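Local atomic coordinates of Rho GTPase-activating protein 26 (Gallus gallus, PDB entry 1F7C), a protein that stimulates GTP hydrolysis by the small GTPases RhoA and Cdc42, here represented by its RhoGAP (BH) domain. Residues L112-F117 against H142-K147; E136-V141 against E213-T218. One frame throughout, in Å; residues are numbered along the deposited sequence.

Interaction 1 (L112-F117 against H142-K147); sequences LMMYQF and HRLPEK
The carbonyl oxygen of Met-114 takes a hydrogen bond from the backbone N of Phe-117 (2.9 Å), and this turn at the start of helix 115-125 presents both side chains to 142-147. Phe-117 offers its ring: CD2 of Leu-144 stands over one face, displaced toward the rim, in a CH-pi contact 4.0 Å from the ring centroid and 24° off the normal. The same methyl lies 3.8 Å from O of Met-113, so a single leucine branch fills the angle between backbone and ring. Arg-143 brings its backbone O to 3.8 Å from Phe-117 CZ, with its CB also against CE2 of that ring; its long charged remainder suits an exposed place. Met-114 meets Pro-145 tip to tip. SD lies anti to CA (chi2 -166°), which puts it 3.5 Å from Pro-145 CD, and Met-114 CE comes near Pro-145 CG; a slim, polarisable thioether fits well against a proline. Pro-145 occupies the N-cap position, where its ring-restricted phi (-64°) is compatible with leading into helix 146-164. From that helix, Asn-148 ND2 bonds Leu-112 O and Leu-152 touches Leu-144. No hydrogen bond joins the two segments directly, so their fit depends on shape and dispersion rather than on directional polar bonds.

Interaction 2 (E136-V141 against E213-T218); sequences EIHSLV and EKIFNT
Helices 136-141 and 213-217 run side by side in the same general sense, their axes 9.3 Å apart at closest approach and inclined at 28°; the nearest CA pair is His-138 and Ile-215, 5.1 Å apart. The pair belongs to the all-helical RhoGAP fold, and a histidine supplies its polar link. In His-138, CG lies anti to the backbone N (chi1 -177°), which starts the imidazole toward the second helix, where NE2 donates to O of Thr-218 (2.9 Å, 157° at the hydrogen). The acceptor lies in the ring plane, while the donor sits above the carbonyl plane. Ile-215 CA covers one face of the imidazole, 4.0 Å from its centroid. Threonine suits the helix end because its OG1 turns back to bond Lys-214 O (2.8 Å). Lys-214 NZ lies 4.7 Å from His-138 ND1, not in contact, yet its charge would probably disfavour a second proton on the ring. An alanine at His-138 would probably leave Thr-218 O without this donor and open a gap over Ile-215 CA. Elsewhere the contact is aliphatic and aromatic, as befits its burial: the side chains of Val-141 and Ile-215 cross at about a right angle, CG2 to CG2 (4.0 Å). The valine's other branch approaches Phe-216, whose ring also stacks with that of His-153, and here Val-141 CG1 rests 3.7 Å from Phe-216 CE2.

Interactions 1 and 2 lie on the same side of the domain, their centres about 12 Å apart, and alternate along the chain in the order 112-117, 136-141, 142-147, 213-218. The middle two segments are continuous: helix 130-141 ends in interaction 2, and the turn leading into helix 146-164 forms half of interaction 1. That turn therefore meets the start of helix 115-125 while the preceding helix meets the C-terminal helix 212-217. The contacts also touch, His-142 CE1 lying 3.0 Å from Ile-215 O. Together they join the start of helix 115-125, helix 130-141, the turn into helix 146-164 and helix 212-217, away from the predicted arginine finger, Arg-60.

Interaction 1 (L112-F117 against H142-K147)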
ATOM      1  N   LEU A 112      -2.755  -3.553  -7.850  1.00 37.09           N
ATOM      2  CA  LEU A 112      -1.910  -2.411  -8.187  1.00 35.86           C
ATOM      3  C   LEU A 112      -0.543  -2.841  -8.734  1.00 36.19           C
ATOM      4  O   LEU A 112      -0.025  -2.230  -9.664  1.00 36.64           O
ATOM      5  CB  LEU A 112      -1.722  -1.525  -6.954  1.00 34.22           C
ATOM      6  CG  LEU A 112      -1.039  -0.171  -7.177  1.00 35.98           C
ATOM      7  CD1 LEU A 112      -1.937   0.717  -8.033  1.00 34.31           C
ATOM      8  CD2 LEU A 112      -0.771   0.505  -5.836  1.00 37.04           C
ATOM      9  N   MET A 113       0.035  -3.892  -8.158  1.00 36.82           N
ATOM     10  CA  MET A 113       1.339  -4.399  -8.590  1.00 39.01           C
ATOM     11  C   MET A 113       1.254  -5.070  -9.963  1.00 38.65           C
ATOM     12  O   MET A 113       2.278  -5.347 -10.581  1.00 39.13           O
ATOM     13  CB  MET A 113       1.870  -5.425  -7.587  1.00 43.27           C
ATOM     14  CG  MET A 113       2.047  -4.916  -6.164  1.00 49.56           C
ATOM     15  SD  MET A 113       3.599  -4.065  -5.884  1.00 51.78           S
ATOM     16  CE  MET A 113       4.745  -5.306  -6.345  1.00 50.55           C
ATOM     17  N   MET A 114       0.031  -5.351 -10.411  1.00 40.34           N
ATOM     18  CA  MET A 114      -0.245  -5.988 -11.709  1.00 41.65           C
ATOM     19  C   MET A 114       0.014  -7.496 -11.853  1.00 39.66           C
ATOM     20  O   MET A 114       1.124  -7.983 -11.631  1.00 37.22           O
ATOM     21  CB  MET A 114       0.494  -5.258 -12.841  1.00 42.33           C
ATOM     22  CG  MET A 114       0.037  -3.826 -13.045  1.00 46.57           C
ATOM     23  SD  MET A 114       0.601  -3.093 -14.589  1.00 45.84           S
ATOM     24  CE  MET A 114      -0.973  -2.735 -15.362  1.00 46.84           C
ATOM     25  N   TYR A 115      -1.027  -8.223 -12.250  1.00 40.51           N
ATOM     26  CA  TYR A 115      -0.932  -9.667 -12.458  1.00 42.81           C
ATOM     27  C   TYR A 115       0.252  -9.982 -13.369  1.00 41.75           C
ATOM     28  O   TYR A 115       0.999 -10.932 -13.135  1.00 40.59           O
ATOM     29  CB  TYR A 115      -2.228 -10.183 -13.094  1.00 44.69           C
ATOM     30  CG  TYR A 115      -3.362 -10.372 -12.117  1.00 43.81           C
ATOM     31  CD1 TYR A 115      -4.640  -9.902 -12.406  1.00 45.08           C
ATOM     32  CD2 TYR A 115      -3.164 -11.051 -10.913  1.00 46.40           C
ATOM     33  CE1 TYR A 115      -5.700 -10.106 -11.520  1.00 46.81           C
ATOM     34  CE2 TYR A 115      -4.214 -11.262 -10.018  1.00 47.69           C
ATOM     35  CZ  TYR A 115      -5.480 -10.787 -10.329  1.00 48.86           C
ATOM     36  OH  TYR A 115      -6.526 -11.006  -9.453  1.00 54.25           O
ATOM     37  N   GLN A 116       0.417  -9.152 -14.392  1.00 42.02           N
ATOM     38  CA  GLN A 116       1.486  -9.286 -15.374  1.00 42.95           C
ATOM     39  C   GLN A 116       2.905  -9.202 -14.806  1.00 42.49           C
ATOM     40  O   GLN A 116       3.837  -9.734 -15.408  1.00 41.47           O
ATOM     41  CB  GLN A 116       1.285  -8.229 -16.469  1.00 45.62           C
ATOM     42  CG  GLN A 116       2.442  -8.033 -17.443  1.00 46.34           C
ATOM     43  CD  GLN A 116       2.051  -7.163 -18.637  1.00 49.57           C
ATOM     44  OE1 GLN A 116       1.497  -6.067 -18.480  1.00 48.75           O
ATOM     45  NE2 GLN A 116       2.340  -7.652 -19.839  1.00 49.25           N
ATOM     46  N   PHE A 117       3.091  -8.547 -13.661  1.00 42.36           N
ATOM     47  CA  PHE A 117       4.441  -8.443 -13.085  1.00 43.13           C
ATOM     48  C   PHE A 117       4.627  -9.220 -11.782  1.00 43.21           C
ATOM     49  O   PHE A 117       5.752  -9.426 -11.339  1.00 43.17           O
ATOM     50  CB  PHE A 117       4.828  -6.980 -12.823  1.00 43.98           C
ATOM     51  CG  PHE A 117       5.077  -6.160 -14.069  1.00 44.46           C
ATOM     52  CD1 PHE A 117       4.028  -5.501 -14.711  1.00 43.08           C
ATOM     53  CD2 PHE A 117       6.374  -6.003 -14.569  1.00 46.53           C
ATOM     54  CE1 PHE A 117       4.263  -4.690 -15.830  1.00 44.19           C
ATOM     55  CE2 PHE A 117       6.625  -5.194 -15.691  1.00 46.81           C
ATOM     56  CZ  PHE A 117       5.567  -4.535 -16.321  1.00 45.79           C
ATOM     57  N   HIS A 142      10.134   0.548 -12.097  1.00 29.13           N
ATOM     58  CA  HIS A 142      10.229   1.537 -13.160  1.00 33.45           C
ATOM     59  C   HIS A 142       9.684   1.080 -14.502  1.00 33.35           C
ATOM     60  O   HIS A 142       9.606   1.864 -15.447  1.00 33.02           O
ATOM     61  CB  HIS A 142      11.668   2.043 -13.301  1.00 34.63           C
ATOM     62  CG  HIS A 142      11.961   3.202 -12.407  1.00 41.22           C
ATOM     63  ND1 HIS A 142      12.066   3.074 -11.036  1.00 41.36           N
ATOM     64  CD2 HIS A 142      12.051   4.528 -12.669  1.00 42.87           C
ATOM     65  CE1 HIS A 142      12.200   4.270 -10.495  1.00 42.22           C
ATOM     66  NE2 HIS A 142      12.194   5.171 -11.463  1.00 42.45           N
ATOM     67  N   ARG A 143       9.288  -0.184 -14.571  1.00 33.55           N
ATOM     68  CA  ARG A 143       8.720  -0.718 -15.783  1.00 35.54           C
ATOM     69  C   ARG A 143       7.191  -0.701 -15.734  1.00 34.26           C
ATOM     70  O   ARG A 143       6.527  -0.918 -16.746  1.00 35.56           O
ATOM     71  CB  ARG A 143       9.275  -2.121 -16.031  1.00 39.50           C
ATOM     72  CG  ARG A 143      10.757  -2.065 -16.389  1.00 44.39           C
ATOM     73  CD  ARG A 143      11.262  -3.360 -16.964  1.00 50.88           C
ATOM     74  NE  ARG A 143      11.563  -4.348 -15.941  1.00 57.23           N
ATOM     75  CZ  ARG A 143      11.727  -5.643 -16.187  1.00 61.39           C
ATOM     76  NH1 ARG A 143      11.610  -6.107 -17.427  1.00 63.65           N
ATOM     77  NH2 ARG A 143      12.021  -6.473 -15.196  1.00 63.58           N
ATOM     78  N   LEU A 144       6.636  -0.412 -14.561  1.00 31.79           N
ATOM     79  CA  LEU A 144       5.188  -0.344 -14.400  1.00 32.04           C
ATOM     80  C   LEU A 144       4.638   0.906 -15.064  1.00 30.73           C
ATOM     81  O   LEU A 144       5.345   1.878 -15.246  1.00 33.44           O
ATOM     82  CB  LEU A 144       4.800  -0.274 -12.920  1.00 33.50           C
ATOM     83  CG  LEU A 144       5.092  -1.446 -11.987  1.00 37.89           C
ATOM     84  CD1 LEU A 144       4.773  -1.040 -10.551  1.00 36.30           C
ATOM     85  CD2 LEU A 144       4.266  -2.645 -12.403  1.00 35.03           C
ATOM     86  N   PRO A 145       3.361   0.887 -15.454  1.00 31.55           N
ATOM     87  CA  PRO A 145       2.789   2.086 -16.081  1.00 30.96           C
ATOM     88  C   PRO A 145       2.805   3.218 -15.030  1.00 32.02           C
ATOM     89  O   PRO A 145       2.629   2.977 -13.831  1.00 30.77           O
ATOM     90  CB  PRO A 145       1.357   1.661 -16.420  1.00 29.11           C
ATOM     91  CG  PRO A 145       1.462   0.162 -16.580  1.00 31.37           C
ATOM     92  CD  PRO A 145       2.432  -0.258 -15.508  1.00 29.01           C
ATOM     93  N   GLU A 146       2.999   4.444 -15.492  1.00 33.12           N
ATOM     94  CA  GLU A 146       3.051   5.619 -14.633  1.00 35.74           C
ATOM     95  C   GLU A 146       2.070   5.615 -13.461  1.00 35.60           C
ATOM     96  O   GLU A 146       2.475   5.775 -12.314  1.00 32.68           O
ATOM     97  CB  GLU A 146       2.815   6.875 -15.472  1.00 41.11           C
ATOM     98  CG  GLU A 146       2.946   8.169 -14.702  1.00 45.64           C
ATOM     99  CD  GLU A 146       4.352   8.390 -14.183  1.00 51.74           C
ATOM    100  OE1 GLU A 146       4.547   9.348 -13.401  1.00 55.96           O
ATOM    101  OE2 GLU A 146       5.262   7.616 -14.559  1.00 52.85           O
ATOM    102  N   LYS A 147       0.786   5.432 -13.754  1.00 33.87           N
ATOM    103  CA  LYS A 147      -0.242   5.434 -12.724  1.00 33.68           C
ATOM    104  C   LYS A 147      -0.053   4.435 -11.581  1.00 33.14           C
ATOM    105  O   LYS A 147      -0.313   4.771 -10.426  1.00 33.50           O
ATOM    106  CB  LYS A 147      -1.626   5.250 -13.364  1.00 36.12           C
ATOM    107  CG  LYS A 147      -2.006   6.403 -14.294  1.00 39.72           C
ATOM    108  CD  LYS A 147      -3.480   6.383 -14.709  1.00 43.60           C
ATOM    109  CE  LYS A 147      -3.820   5.169 -15.551  1.00 42.25           C
ATOM    110  NZ  LYS A 147      -5.203   5.249 -16.084  1.00 47.31           N
TER

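Interaction 2 (E136-V141 against E213-T218)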
ATOM      1  N   GLU A 136      16.582  -5.599  -8.515  1.00 39.75           N
ATOM      2  CA  GLU A 136      15.562  -6.190  -9.387  1.00 41.16           C
ATOM      3  C   GLU A 136      14.193  -5.564  -9.182  1.00 37.69           C
ATOM      4  O   GLU A 136      13.490  -5.265 -10.146  1.00 38.05           O
ATOM      5  CB  GLU A 136      15.463  -7.704  -9.158  1.00 44.94           C
ATOM      6  CG  GLU A 136      16.405  -8.513 -10.037  1.00 52.91           C
ATOM      7  CD  GLU A 136      16.075  -8.386 -11.523  1.00 56.53           C
ATOM      8  OE1 GLU A 136      16.898  -8.837 -12.350  1.00 61.45           O
ATOM      9  OE2 GLU A 136      14.996  -7.848 -11.866  1.00 55.77           O
ATOM     10  N   ILE A 137      13.819  -5.372  -7.923  1.00 34.62           N
ATOM     11  CA  ILE A 137      12.538  -4.778  -7.600  1.00 32.38           C
ATOM     12  C   ILE A 137      12.539  -3.330  -8.070  1.00 32.67           C
ATOM     13  O   ILE A 137      11.544  -2.842  -8.609  1.00 31.23           O
ATOM     14  CB  ILE A 137      12.266  -4.889  -6.079  1.00 31.31           C
ATOM     15  CG1 ILE A 137      11.985  -6.359  -5.744  1.00 31.84           C
ATOM     16  CG2 ILE A 137      11.093  -3.998  -5.671  1.00 28.51           C
ATOM     17  CD1 ILE A 137      11.803  -6.676  -4.282  1.00 34.51           C
ATOM     18  N   HIS A 138      13.668  -2.652  -7.889  1.00 32.54           N
ATOM     19  CA  HIS A 138      13.800  -1.263  -8.312  1.00 34.05           C
ATOM     20  C   HIS A 138      13.521  -1.172  -9.814  1.00 34.20           C
ATOM     21  O   HIS A 138      12.715  -0.360 -10.262  1.00 32.80           O
ATOM     22  CB  HIS A 138      15.212  -0.748  -8.017  1.00 35.13           C
ATOM     23  CG  HIS A 138      15.416   0.696  -8.359  1.00 36.22           C
ATOM     24  ND1 HIS A 138      16.652   1.300  -8.329  1.00 37.45           N
ATOM     25  CD2 HIS A 138      14.536   1.661  -8.722  1.00 38.36           C
ATOM     26  CE1 HIS A 138      16.528   2.574  -8.658  1.00 38.26           C
ATOM     27  NE2 HIS A 138      15.254   2.819  -8.901  1.00 39.64           N
ATOM     28  N   SER A 139      14.202  -2.013 -10.582  1.00 35.90           N
ATOM     29  CA  SER A 139      14.024  -2.059 -12.023  1.00 37.97           C
ATOM     30  C   SER A 139      12.584  -2.424 -12.406  1.00 37.26           C
ATOM     31  O   SER A 139      12.021  -1.873 -13.358  1.00 37.44           O
ATOM     32  CB  SER A 139      14.981  -3.080 -12.627  1.00 39.21           C
ATOM     33  OG  SER A 139      14.631  -3.319 -13.974  1.00 47.40           O
ATOM     34  N   LEU A 140      11.991  -3.356 -11.667  1.00 35.22           N
ATOM     35  CA  LEU A 140      10.617  -3.771 -11.940  1.00 32.97           C
ATOM     36  C   LEU A 140       9.615  -2.648 -11.690  1.00 31.73           C
ATOM     37  O   LEU A 140       8.613  -2.540 -12.393  1.00 32.95           O
ATOM     38  CB  LEU A 140      10.244  -4.992 -11.090  1.00 31.04           C
ATOM     39  CG  LEU A 140      10.873  -6.316 -11.544  1.00 31.54           C
ATOM     40  CD1 LEU A 140      10.588  -7.402 -10.515  1.00 30.96           C
ATOM     41  CD2 LEU A 140      10.309  -6.716 -12.903  1.00 27.64           C
ATOM     42  N   VAL A 141       9.875  -1.814 -10.689  1.00 29.53           N
ATOM     43  CA  VAL A 141       8.968  -0.719 -10.390  1.00 26.85           C
ATOM     44  C   VAL A 141       8.973   0.315 -11.500  1.00 27.00           C
ATOM     45  O   VAL A 141       7.935   0.900 -11.813  1.00 28.13           O
ATOM     46  CB  VAL A 141       9.329  -0.017  -9.055  1.00 27.37           C
ATOM     47  CG1 VAL A 141       8.520   1.275  -8.905  1.00 24.17           C
ATOM     48  CG2 VAL A 141       9.057  -0.957  -7.878  1.00 22.76           C
ATOM     49  N   GLU A 213      12.767   5.719  -0.916  1.00 35.16           N
ATOM     50  CA  GLU A 213      13.475   6.888  -1.437  1.00 36.95           C
ATOM     51  C   GLU A 213      14.275   6.526  -2.677  1.00 34.62           C
ATOM     52  O   GLU A 213      14.109   7.124  -3.731  1.00 35.06           O
ATOM     53  CB  GLU A 213      14.417   7.458  -0.378  1.00 40.39           C
ATOM     54  CG  GLU A 213      13.752   7.700   0.965  1.00 51.23           C
ATOM     55  CD  GLU A 213      13.946   9.123   1.476  1.00 56.56           C
ATOM     56  OE1 GLU A 213      13.465   9.427   2.595  1.00 57.77           O
ATOM     57  OE2 GLU A 213      14.573   9.934   0.755  1.00 59.81           O
ATOM     58  N   LYS A 214      15.143   5.534  -2.544  1.00 35.13           N
ATOM     59  CA  LYS A 214      15.979   5.096  -3.648  1.00 36.77           C
ATOM     60  C   LYS A 214      15.162   4.543  -4.814  1.00 37.21           C
ATOM     61  O   LYS A 214      15.352   4.944  -5.962  1.00 37.53           O
ATOM     62  CB  LYS A 214      16.966   4.035  -3.159  1.00 38.78           C
ATOM     63  CG  LYS A 214      17.760   3.356  -4.263  1.00 42.70           C
ATOM     64  CD  LYS A 214      18.579   2.199  -3.703  1.00 47.24           C
ATOM     65  CE  LYS A 214      19.309   1.420  -4.799  1.00 50.33           C
ATOM     66  NZ  LYS A 214      20.326   2.241  -5.523  1.00 50.53           N
ATOM     67  N   ILE A 215      14.239   3.636  -4.512  1.00 35.63           N
ATOM     68  CA  ILE A 215      13.422   3.016  -5.540  1.00 33.09           C
ATOM     69  C   ILE A 215      12.543   3.960  -6.347  1.00 33.82           C
ATOM     70  O   ILE A 215      12.502   3.855  -7.576  1.00 31.89           O
ATOM     71  CB  ILE A 215      12.544   1.898  -4.939  1.00 32.27           C
ATOM     72  CG1 ILE A 215      13.417   0.675  -4.642  1.00 31.11           C
ATOM     73  CG2 ILE A 215      11.398   1.553  -5.890  1.00 30.44           C
ATOM     74  CD1 ILE A 215      12.738  -0.355  -3.778  1.00 31.14           C
ATOM     75  N   PHE A 216      11.845   4.877  -5.680  1.00 32.45           N
ATOM     76  CA  PHE A 216      10.962   5.788  -6.404  1.00 34.14           C
ATOM     77  C   PHE A 216      11.544   7.125  -6.852  1.00 36.03           C
ATOM     78  O   PHE A 216      11.039   7.727  -7.799  1.00 35.37           O
ATOM     79  CB  PHE A 216       9.690   6.065  -5.599  1.00 32.70           C
ATOM     80  CG  PHE A 216       8.846   4.850  -5.359  1.00 33.32           C
ATOM     81  CD1 PHE A 216       8.994   4.103  -4.193  1.00 31.79           C
ATOM     82  CD2 PHE A 216       7.918   4.432  -6.316  1.00 32.89           C
ATOM     83  CE1 PHE A 216       8.236   2.958  -3.980  1.00 30.21           C
ATOM     84  CE2 PHE A 216       7.153   3.284  -6.115  1.00 26.20           C
ATOM     85  CZ  PHE A 216       7.314   2.547  -4.947  1.00 31.86           C
ATOM     86  N   ASN A 217      12.594   7.605  -6.196  1.00 39.94           N
ATOM     87  CA  ASN A 217      13.139   8.901  -6.587  1.00 42.64           C
ATOM     88  C   ASN A 217      14.345   8.873  -7.513  1.00 42.98           C
ATOM     89  O   ASN A 217      14.815   9.921  -7.939  1.00 46.01           O
ATOM     90  CB  ASN A 217      13.451   9.736  -5.348  1.00 44.65           C
ATOM     91  CG  ASN A 217      12.213  10.017  -4.520  1.00 47.05           C
ATOM     92  OD1 ASN A 217      11.136  10.260  -5.066  1.00 45.92           O
ATOM     93  ND2 ASN A 217      12.361  10.000  -3.198  1.00 47.67           N
ATOM     94  N   THR A 218      14.833   7.680  -7.839  1.00 43.08           N
ATOM     95  CA  THR A 218      15.976   7.545  -8.738  1.00 41.60           C
ATOM     96  C   THR A 218      15.694   6.467  -9.787  1.00 42.95           C
ATOM     97  O   THR A 218      14.875   5.574  -9.566  1.00 41.49           O
ATOM     98  CB  THR A 218      17.259   7.150  -7.969  1.00 40.17           C
ATOM     99  OG1 THR A 218      17.305   5.726  -7.822  1.00 35.57           O
ATOM    100  CG2 THR A 218      17.285   7.798  -6.583  1.00 37.20           C
TER